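Local coordinates for biofilm-associated surface protein (Staphylococcus aureus, PDB 7C7U) that is a cell-wall-anchored surface protein that takes part in biofilm formation and probably acts as a calcium-responsive switch for functional amyloid assembly, at residues 92-97 / 118-123; 113-118 / 168-173. All blocks are in the same frame, centred on the assembly; numbering follows the deposited sequence.

Contact 1 of 2, residues 92-97 / 118-123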
loop_
_atom_site.group_PDB
_atom_site.type_symbol
_atom_site.label_atom_id
_atom_site.label_comp_id
_atom_site.label_asym_id
_atom_site.label_seq_id
_atom_site.Cartn_x
_atom_site.Cartn_y
_atom_site.Cartn_z
ATOM N N SER A 92 19.209 -17.241 -19.187
ATOM C CA SER A 92 20.353 -16.613 -19.831
ATOM C C SER A 92 21.408 -17.661 -20.130
ATOM O O SER A 92 21.766 -18.451 -19.258
ATOM C CB SER A 92 20.937 -15.520 -18.940
ATOM O OG SER A 92 21.219 -16.013 -17.638
ATOM N N GLY A 93 21.864 -17.696 -21.380
ATOM C CA GLY A 93 22.872 -18.650 -21.799
ATOM C C GLY A 93 22.366 -20.050 -22.056
ATOM O O GLY A 93 23.174 -20.984 -22.135
ATOM N N SER A 94 21.054 -20.224 -22.211
ATOM C CA SER A 94 20.467 -21.525 -22.497
ATOM C C SER A 94 19.435 -21.387 -23.602
ATOM O O SER A 94 18.953 -20.291 -23.903
ATOM C CB SER A 94 19.810 -22.142 -21.254
ATOM O OG SER A 94 19.036 -23.287 -21.594
ATOM N N ASN A 95 19.109 -22.521 -24.220
ATOM C CA ASN A 95 18.078 -22.569 -25.244
ATOM C C ASN A 95 16.899 -23.442 -24.841
ATOM O O ASN A 95 16.105 -23.815 -25.706
ATOM C CB ASN A 95 18.650 -23.069 -26.575
ATOM C CG ASN A 95 19.781 -22.195 -27.089
ATOM O OD1 ASN A 95 19.766 -20.973 -26.922
ATOM N ND2 ASN A 95 20.771 -22.822 -27.725
ATOM N N LYS A 96 16.776 -23.798 -23.565
ATOM C CA LYS A 96 15.681 -24.638 -23.095
ATOM C C LYS A 96 14.729 -23.812 -22.246
ATOM O O LYS A 96 15.145 -23.298 -21.202
ATOM C CB LYS A 96 16.218 -25.823 -22.296
ATOM C CG LYS A 96 17.082 -26.775 -23.131
ATOM C CD LYS A 96 17.552 -27.974 -22.312
ATOM C CE LYS A 96 18.678 -28.712 -23.037
ATOM N NZ LYS A 96 18.266 -29.083 -24.425
ATOM N N PRO A 97 13.463 -23.664 -22.635
ATOM C CA PRO A 97 12.557 -22.777 -21.891
ATOM C C PRO A 97 12.253 -23.257 -20.479
ATOM O O PRO A 97 12.270 -24.453 -20.177
ATOM C CB PRO A 97 11.286 -22.762 -22.750
ATOM C CG PRO A 97 11.402 -23.964 -23.649
ATOM C CD PRO A 97 12.869 -24.133 -23.895
ATOM N N PHE A 118 14.300 -16.881 -9.809
ATOM C CA PHE A 118 15.267 -15.918 -10.327
ATOM C C PHE A 118 16.534 -16.611 -10.824
ATOM O O PHE A 118 16.952 -16.412 -11.971
ATOM C CB PHE A 118 15.606 -14.900 -9.242
ATOM C CG PHE A 118 16.539 -13.812 -9.689
ATOM C CD1 PHE A 118 17.910 -14.008 -9.690
ATOM C CD2 PHE A 118 16.045 -12.580 -10.083
ATOM C CE1 PHE A 118 18.771 -13.001 -10.095
ATOM C CE2 PHE A 118 16.899 -11.570 -10.493
ATOM C CZ PHE A 118 18.267 -11.783 -10.500
ATOM N N ILE A 119 17.162 -17.414 -9.968
ATOM C CA ILE A 119 18.500 -17.945 -10.230
ATOM C C ILE A 119 18.412 -19.148 -11.163
ATOM O O ILE A 119 17.728 -20.131 -10.859
ATOM C CB ILE A 119 19.205 -18.311 -8.920
ATOM C CG1 ILE A 119 19.546 -17.049 -8.134
ATOM C CG2 ILE A 119 20.462 -19.108 -9.194
ATOM C CD1 ILE A 119 19.257 -17.172 -6.666
ATOM N N ARG A 120 19.131 -19.079 -12.289
ATOM C CA ARG A 120 19.079 -20.131 -13.304
ATOM C C ARG A 120 19.470 -21.494 -12.740
ATOM O O ARG A 120 18.884 -22.518 -13.112
ATOM C CB ARG A 120 19.997 -19.772 -14.474
ATOM C CG ARG A 120 20.168 -20.895 -15.474
ATOM C CD ARG A 120 21.132 -20.550 -16.581
ATOM N NE ARG A 120 21.259 -21.652 -17.531
ATOM C CZ ARG A 120 22.290 -21.825 -18.357
ATOM N NH1 ARG A 120 22.309 -22.862 -19.184
ATOM N NH2 ARG A 120 23.301 -20.964 -18.365
ATOM N N ALA A 121 20.463 -21.530 -11.847
ATOM C CA ALA A 121 20.902 -22.800 -11.272
ATOM C C ALA A 121 19.812 -23.450 -10.426
ATOM O O ALA A 121 19.805 -24.674 -10.262
ATOM C CB ALA A 121 22.168 -22.590 -10.438
ATOM N N ASN A 122 18.900 -22.649 -9.872
ATOM C CA ASN A 122 17.696 -23.116 -9.179
ATOM C C ASN A 122 16.483 -23.169 -10.103
ATOM O O ASN A 122 15.381 -22.792 -9.693
ATOM C CB ASN A 122 17.412 -22.213 -7.982
ATOM C CG ASN A 122 18.451 -22.342 -6.888
ATOM O OD1 ASN A 122 18.218 -23.008 -5.878
ATOM N ND2 ASN A 122 19.616 -21.736 -7.093
ATOM N N ASP A 123 16.662 -23.620 -11.349
ATOM C CA ASP A 123 15.583 -23.685 -12.336
ATOM C C ASP A 123 14.960 -22.305 -12.566
ATOM O O ASP A 123 13.745 -22.158 -12.743
ATOM C CB ASP A 123 14.520 -24.707 -11.925
ATOM C CG ASP A 123 13.531 -24.992 -13.033
ATOM O OD1 ASP A 123 13.966 -25.256 -14.170
ATOM O OD2 ASP A 123 12.311 -24.933 -12.760
#
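S92 and R120 bring the two backbones closest, with their CA atoms 7.5 Å apart, and the side chain of R120 spans the gap. R120 leaves a short 3-10 turn with CG anti to its N (chi1 171°) and stays extended out to NE, which carries the guanidinium to the other loop. There one face of the flat group lies against backbone. S92 O comes in over that face, 3.1 Å from R120 NH2 and 3.5 Å from R120 CD, but the angle at NH2 is too poor for a hydrogen bond. The carbonyl oxygen lies close to the positive group, and the contact is probably electrostatic in part. S94 N lies above the same face, offset toward its rim. The 92-97 loop is the connection of a beta-hairpin, joining the antiparallel strands 84-90 and 98-104, and R120 reaches it from the loop that follows strand 113-117. G93, at a positive phi of 78°, turns the chain with no side chain of its own, and G93 O lies 3.6 Å from R120 NH1. S94 CB packs against R120 NH1 at 3.3 Å, while S94 OG is directed elsewhere and accepts a bond from K96 N (3.0 Å, 166°), which makes an ST turn. S92 OG is likewise engaged away from R120: it is hydrogen-bonded to G127 N, and S92 also makes backbone bonding with L125, fastening the base of the hairpin loop to the chain just past residue 123.

Contact 2 of 2, residues 113-118 / 168-173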
loop_
_atom_site.group_PDB
_atom_site.type_symbol
_atom_site.label_atom_id
_atom_site.label_comp_id
_atom_site.label_asym_id
_atom_site.label_seq_id
_atom_site.Cartn_x
_atom_site.Cartn_y
_atom_site.Cartn_z
ATOM N N THR A 113 -0.536 -12.400 -12.022
ATOM C CA THR A 113 0.914 -12.398 -11.900
ATOM C C THR A 113 1.441 -13.819 -12.066
ATOM O O THR A 113 0.979 -14.740 -11.384
ATOM C CB THR A 113 1.351 -11.817 -10.545
ATOM O OG1 THR A 113 0.876 -10.468 -10.422
ATOM C CG2 THR A 113 2.892 -11.819 -10.430
ATOM N N TRP A 114 2.404 -13.988 -12.972
ATOM C CA TRP A 114 3.097 -15.247 -13.201
ATOM C C TRP A 114 4.500 -15.213 -12.595
ATOM O O TRP A 114 5.166 -14.173 -12.582
ATOM C CB TRP A 114 3.189 -15.533 -14.697
ATOM C CG TRP A 114 1.934 -16.043 -15.302
ATOM C CD1 TRP A 114 1.677 -17.329 -15.669
ATOM C CD2 TRP A 114 0.760 -15.285 -15.649
ATOM N NE1 TRP A 114 0.429 -17.421 -16.225
ATOM C CE2 TRP A 114 -0.157 -16.181 -16.220
ATOM C CE3 TRP A 114 0.401 -13.937 -15.529
ATOM C CZ2 TRP A 114 -1.416 -15.780 -16.663
ATOM C CZ3 TRP A 114 -0.851 -13.537 -15.977
ATOM C CH2 TRP A 114 -1.743 -14.455 -16.537
ATOM N N GLU A 115 4.951 -16.364 -12.101
ATOM C CA GLU A 115 6.140 -16.414 -11.254
ATOM C C GLU A 115 7.107 -17.489 -11.721
ATOM O O GLU A 115 6.690 -18.572 -12.139
ATOM C CB GLU A 115 5.759 -16.677 -9.794
ATOM C CG GLU A 115 6.911 -16.560 -8.806
ATOM C CD GLU A 115 6.432 -16.332 -7.361
ATOM O OE1 GLU A 115 6.209 -15.165 -6.963
ATOM O OE2 GLU A 115 6.286 -17.324 -6.619
ATOM N N VAL A 116 8.400 -17.193 -11.608
ATOM C CA VAL A 116 9.462 -18.125 -11.963
ATOM C C VAL A 116 10.647 -17.823 -11.055
ATOM O O VAL A 116 10.787 -16.713 -10.530
ATOM C CB VAL A 116 9.835 -18.019 -13.464
ATOM C CG1 VAL A 116 10.511 -16.697 -13.750
ATOM C CG2 VAL A 116 10.722 -19.182 -13.895
ATOM N N ASN A 117 11.477 -18.834 -10.822
ATOM C CA ASN A 117 12.624 -18.622 -9.953
ATOM C C ASN A 117 13.611 -17.676 -10.628
ATOM O O ASN A 117 13.715 -17.628 -11.854
ATOM C CB ASN A 117 13.293 -19.953 -9.605
ATOM C CG ASN A 117 12.614 -20.659 -8.433
ATOM O OD1 ASN A 117 11.772 -20.080 -7.745
ATOM N ND2 ASN A 117 12.973 -21.916 -8.210
ATOM N N PHE A 118 14.300 -16.881 -9.809
ATOM C CA PHE A 118 15.267 -15.918 -10.327
ATOM C C PHE A 118 16.534 -16.611 -10.824
ATOM O O PHE A 118 16.952 -16.412 -11.971
ATOM C CB PHE A 118 15.606 -14.900 -9.242
ATOM C CG PHE A 118 16.539 -13.812 -9.689
ATOM C CD1 PHE A 118 17.910 -14.008 -9.690
ATOM C CD2 PHE A 118 16.045 -12.580 -10.083
ATOM C CE1 PHE A 118 18.771 -13.001 -10.095
ATOM C CE2 PHE A 118 16.899 -11.570 -10.493
ATOM C CZ PHE A 118 18.267 -11.783 -10.500
ATOM N N PHE A 168 9.023 -7.551 -11.319
ATOM C CA PHE A 168 9.786 -7.313 -10.102
ATOM C C PHE A 168 10.244 -8.651 -9.544
ATOM O O PHE A 168 9.765 -9.719 -9.942
ATOM C CB PHE A 168 8.961 -6.550 -9.052
ATOM C CG PHE A 168 7.618 -7.167 -8.761
ATOM C CD1 PHE A 168 6.519 -6.873 -9.564
ATOM C CD2 PHE A 168 7.434 -8.005 -7.661
ATOM C CE1 PHE A 168 5.269 -7.427 -9.302
ATOM C CE2 PHE A 168 6.179 -8.554 -7.380
ATOM C CZ PHE A 168 5.098 -8.267 -8.208
ATOM N N VAL A 169 11.186 -8.568 -8.614
ATOM C CA VAL A 169 11.593 -9.700 -7.798
ATOM C C VAL A 169 10.741 -9.696 -6.532
ATOM O O VAL A 169 10.601 -8.660 -5.871
ATOM C CB VAL A 169 13.094 -9.625 -7.462
ATOM C CG1 VAL A 169 13.492 -10.722 -6.482
ATOM C CG2 VAL A 169 13.925 -9.725 -8.737
ATOM N N ARG A 170 10.141 -10.840 -6.216
ATOM C CA ARG A 170 9.362 -10.999 -4.996
ATOM C C ARG A 170 10.164 -11.799 -3.980
ATOM O O ARG A 170 10.694 -12.867 -4.303
ATOM C CB ARG A 170 8.032 -11.702 -5.264
ATOM C CG ARG A 170 7.041 -11.647 -4.059
ATOM C CD ARG A 170 5.699 -12.293 -4.400
ATOM N NE ARG A 170 5.831 -13.714 -4.741
ATOM C CZ ARG A 170 5.718 -14.720 -3.875
ATOM N NH1 ARG A 170 5.852 -15.969 -4.298
ATOM N NH2 ARG A 170 5.434 -14.487 -2.593
ATOM N N ASP A 171 10.250 -11.275 -2.761
ATOM C CA ASP A 171 10.752 -12.010 -1.599
ATOM C C ASP A 171 9.649 -12.965 -1.176
ATOM O O ASP A 171 8.643 -12.551 -0.595
ATOM C CB ASP A 171 11.128 -11.034 -0.486
ATOM C CG ASP A 171 11.695 -11.719 0.775
ATOM O OD1 ASP A 171 11.488 -12.937 0.984
ATOM O OD2 ASP A 171 12.346 -11.004 1.568
ATOM N N SER A 172 9.815 -14.254 -1.481
ATOM C CA SER A 172 8.745 -15.203 -1.190
ATOM C C SER A 172 8.629 -15.500 0.299
ATOM O O SER A 172 7.590 -16.006 0.735
ATOM C CB SER A 172 8.942 -16.505 -1.959
ATOM O OG SER A 172 10.051 -17.210 -1.453
ATOM N N ARG A 173 9.669 -15.209 1.086
ATOM C CA ARG A 173 9.545 -15.363 2.530
ATOM C C ARG A 173 8.654 -14.276 3.118
ATOM O O ARG A 173 7.843 -14.546 4.011
ATOM C CB ARG A 173 10.927 -15.352 3.188
ATOM C CG ARG A 173 10.885 -15.545 4.709
ATOM C CD ARG A 173 12.272 -15.491 5.330
ATOM N NE ARG A 173 13.201 -16.431 4.706
ATOM C CZ ARG A 173 14.486 -16.536 5.035
ATOM N NH1 ARG A 173 14.989 -15.759 5.985
ATOM N NH2 ARG A 173 15.269 -17.411 4.412
#
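E115 and R170 meet over strand 70-76, which pairs antiparallel with both of their strands. From a CB pointing toward 113-118, the R170 chain sets out extended through CG, then bends at chi3 (61°), and this bend swings the head group round toward the carboxylate. R170 CD comes within 3.9 Å of E115 OE1. R170 NE donates to E115 OE1 at 2.7 Å, and R170 NH1 donates to E115 OE2, also at 2.7 Å; a weaker bond runs from R170 NH1 to E115 OE1 at 2.8 Å. R170 NH2, the last nitrogen, turns to N175 OD1 in a weak hydrogen bond. The salt bridge is thus a side-on, two-nitrogen grip: E115 OE1 and OE2 each offer their syn lone pair, OE1 to R170 NE and OE2 to R170 NH1, both in the guanidinium plane. With the carboxylate and guanidinium planes 6° apart, the paired groups resist rotation against each other. D73 adds a long, weak ion pair to R170 NE. Further along, F118 and V169 supply the apolar part: V169 CG2 lies 3.8 Å from F118 CD2 and comes at the ring obliquely, while F32 meets that ring edge-to-face. This is a cross-strand salt bridge between next-but-one strands of a beta-sheet, reaching over strand 70-76, which lies between them and leads on to D77 of a calcium site that N161, K162 and N164 complete.

In the fold
Both contacts sit on the N-terminal sheet, contact 2 within it and contact 1 in loops that leave its strands; F118, where the chain turns a corner, lies in a segment of each but takes part only in contact 2. Contact 2 lies about 18 Å from the centre of the chain, contact 1 about 32 Å out, both measured from their own centres. The chemistry differs too: each turns on one arginine, paired in plane with a carboxylate in contact 2, laid flat against backbone in contact 1. Each is partly buried, but contact 2 adds hydrophobic packing, whereas contact 1 includes the exposed G93. A probable hydrogen bond from N117 ND2 to N122 O (3.0 Å) ties strand end to loop.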